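Local coordinates for protein mannuronan C5-epimerase (Pseudomonas syringae pv. tomato, PDB 4NK6) that epimerises beta-D-mannuronate to alpha-L-guluronate within the alginate polymer and helps protect the new chain on its way through the periplasm, at residues W355-I360 and Y378-M383. Sequence-based numbering, arbitrary orientation.
Sequences WGNRVI and YENVAM
Asn357 and Asn380 lie side by side, their amides nearly coplanar, as one step of an asparagine ladder at the same corner of two successive coils of the right-handed parallel beta-helix. Their amide planes lie 4° apart, and Asn380 OD1 takes two bonds: from Asn357 ND2 at 2.9 Å, in the plane of its carbonyl, and from the backbone Asn357 N at 3.0 Å, which sits above that plane. The ladder runs on beyond this pair, since Asn357 OD1 accepts from Asn334 ND2, while Asn380 ND2 reaches back to Leu354 O. The buried amides are thus held flat and fixed in rotation. The backbone turns in the same way at Gly356 and Glu379, with positive phi in both.

Past the corner, strands 358-360 and 381-383 run parallel, joined by a near-straight bond from Val359 N to Val381 O (2.7 Å) and a more bent one from Met383 N to Val359 O. Val359 and Ala382 face the buried interior. On the other side, Arg358, Ile360, Val381 and Met383 are partly exposed and more loosely fitted: Ile360 CD1 comes no nearer than 4.0 Å to Met383 CB, and the Arg358 guanidinium leads away to a salt bridge with Glu335.

Before the corner the fit is closer again. Trp355 CG is anti to its backbone N (chi1 -172°). The CE3/CZ3 side of the indole comes to Tyr378, the two ring planes 7° apart. The rings are slid apart and barely overlap; it is Tyr378 CB that sits under the rim of the indole face, 3.3 Å from Trp355 CE3.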
# COMPACT_ATOMS: atom_id res chain seq x y z
N TRP A 355 -3.20 10.74 -18.06
CA TRP A 355 -4.37 11.12 -18.86
C TRP A 355 -5.50 11.72 -18.03
O TRP A 355 -6.06 11.05 -17.17
CB TRP A 355 -4.94 9.91 -19.61
CG TRP A 355 -6.01 10.30 -20.59
CD1 TRP A 355 -7.27 10.76 -20.30
CD2 TRP A 355 -5.92 10.28 -22.02
NE1 TRP A 355 -7.96 11.02 -21.46
CE2 TRP A 355 -7.15 10.73 -22.53
CE3 TRP A 355 -4.91 9.90 -22.92
CZ2 TRP A 355 -7.41 10.83 -23.90
CZ3 TRP A 355 -5.17 10.00 -24.28
CH2 TRP A 355 -6.40 10.46 -24.76
N GLY A 356 -5.85 12.97 -18.32
CA GLY A 356 -7.07 13.56 -17.80
C GLY A 356 -7.12 13.76 -16.29
O GLY A 356 -8.20 13.75 -15.70
N ASN A 357 -5.96 13.94 -15.67
CA ASN A 357 -5.91 14.23 -14.25
C ASN A 357 -6.21 15.69 -14.00
O ASN A 357 -5.85 16.54 -14.80
CB ASN A 357 -4.53 13.91 -13.69
CG ASN A 357 -4.17 12.46 -13.85
OD1 ASN A 357 -4.66 11.61 -13.11
ND2 ASN A 357 -3.32 12.16 -14.83
N ARG A 358 -6.87 15.96 -12.89
CA ARG A 358 -7.13 17.33 -12.49
C ARG A 358 -6.26 17.64 -11.28
O ARG A 358 -6.52 17.19 -10.17
CB ARG A 358 -8.62 17.51 -12.19
CG ARG A 358 -9.48 17.45 -13.46
CD ARG A 358 -10.96 17.56 -13.15
NE ARG A 358 -11.47 16.32 -12.60
CZ ARG A 358 -11.93 15.32 -13.34
NH1 ARG A 358 -11.95 15.43 -14.67
NH2 ARG A 358 -12.39 14.22 -12.77
N VAL A 359 -5.19 18.39 -11.54
CA VAL A 359 -4.17 18.66 -10.54
C VAL A 359 -4.28 20.12 -10.10
O VAL A 359 -3.88 21.03 -10.82
CB VAL A 359 -2.77 18.35 -11.11
CG1 VAL A 359 -1.75 18.33 -10.02
CG2 VAL A 359 -2.79 16.98 -11.79
N ILE A 360 -4.85 20.33 -8.92
CA ILE A 360 -5.35 21.64 -8.54
C ILE A 360 -4.79 22.10 -7.21
O ILE A 360 -4.84 21.36 -6.24
CB ILE A 360 -6.90 21.60 -8.37
CG1 ILE A 360 -7.56 20.87 -9.54
CG2 ILE A 360 -7.44 23.01 -8.19
CD1 ILE A 360 -7.38 21.56 -10.91
N TYR A 378 -1.57 13.73 -21.48
CA TYR A 378 -2.74 13.95 -22.33
C TYR A 378 -3.94 14.45 -21.53
O TYR A 378 -4.32 13.85 -20.52
CB TYR A 378 -3.11 12.67 -23.08
CG TYR A 378 -2.31 12.40 -24.34
CD1 TYR A 378 -0.96 12.06 -24.28
CD2 TYR A 378 -2.91 12.46 -25.60
CE1 TYR A 378 -0.23 11.80 -25.44
CE2 TYR A 378 -2.19 12.21 -26.76
CZ TYR A 378 -0.84 11.87 -26.67
OH TYR A 378 -0.11 11.62 -27.82
N GLU A 379 -4.52 15.55 -21.99
CA GLU A 379 -5.76 16.09 -21.44
C GLU A 379 -5.70 16.44 -19.96
O GLU A 379 -6.74 16.56 -19.32
CB GLU A 379 -6.94 15.15 -21.71
CG GLU A 379 -7.19 14.83 -23.19
CD GLU A 379 -7.47 16.07 -24.03
OE1 GLU A 379 -8.06 17.03 -23.49
OE2 GLU A 379 -7.11 16.09 -25.22
N ASN A 380 -4.50 16.59 -19.40
CA ASN A 380 -4.39 16.98 -18.00
C ASN A 380 -4.76 18.44 -17.76
O ASN A 380 -4.50 19.31 -18.59
CB ASN A 380 -2.99 16.71 -17.44
CG ASN A 380 -2.66 15.24 -17.44
OD1 ASN A 380 -3.14 14.48 -16.59
ND2 ASN A 380 -1.83 14.82 -18.39
N VAL A 381 -5.37 18.69 -16.61
CA VAL A 381 -5.66 20.04 -16.19
C VAL A 381 -4.82 20.35 -14.96
O VAL A 381 -4.93 19.66 -13.94
CB VAL A 381 -7.14 20.21 -15.84
CG1 VAL A 381 -7.38 21.56 -15.23
CG2 VAL A 381 -8.02 20.00 -17.09
N ALA A 382 -3.95 21.36 -15.07
CA ALA A 382 -3.14 21.79 -13.94
C ALA A 382 -3.43 23.25 -13.67
O ALA A 382 -3.05 24.13 -14.45
CB ALA A 382 -1.64 21.59 -14.24
N MET A 383 -4.12 23.51 -12.57
CA MET A 383 -4.59 24.85 -12.29
C MET A 383 -4.31 25.28 -10.87
O MET A 383 -4.46 24.49 -9.94
CB MET A 383 -6.10 24.94 -12.54
CG MET A 383 -6.49 25.15 -14.00
SD MET A 383 -8.19 25.77 -14.11
CE MET A 383 -8.02 27.38 -13.35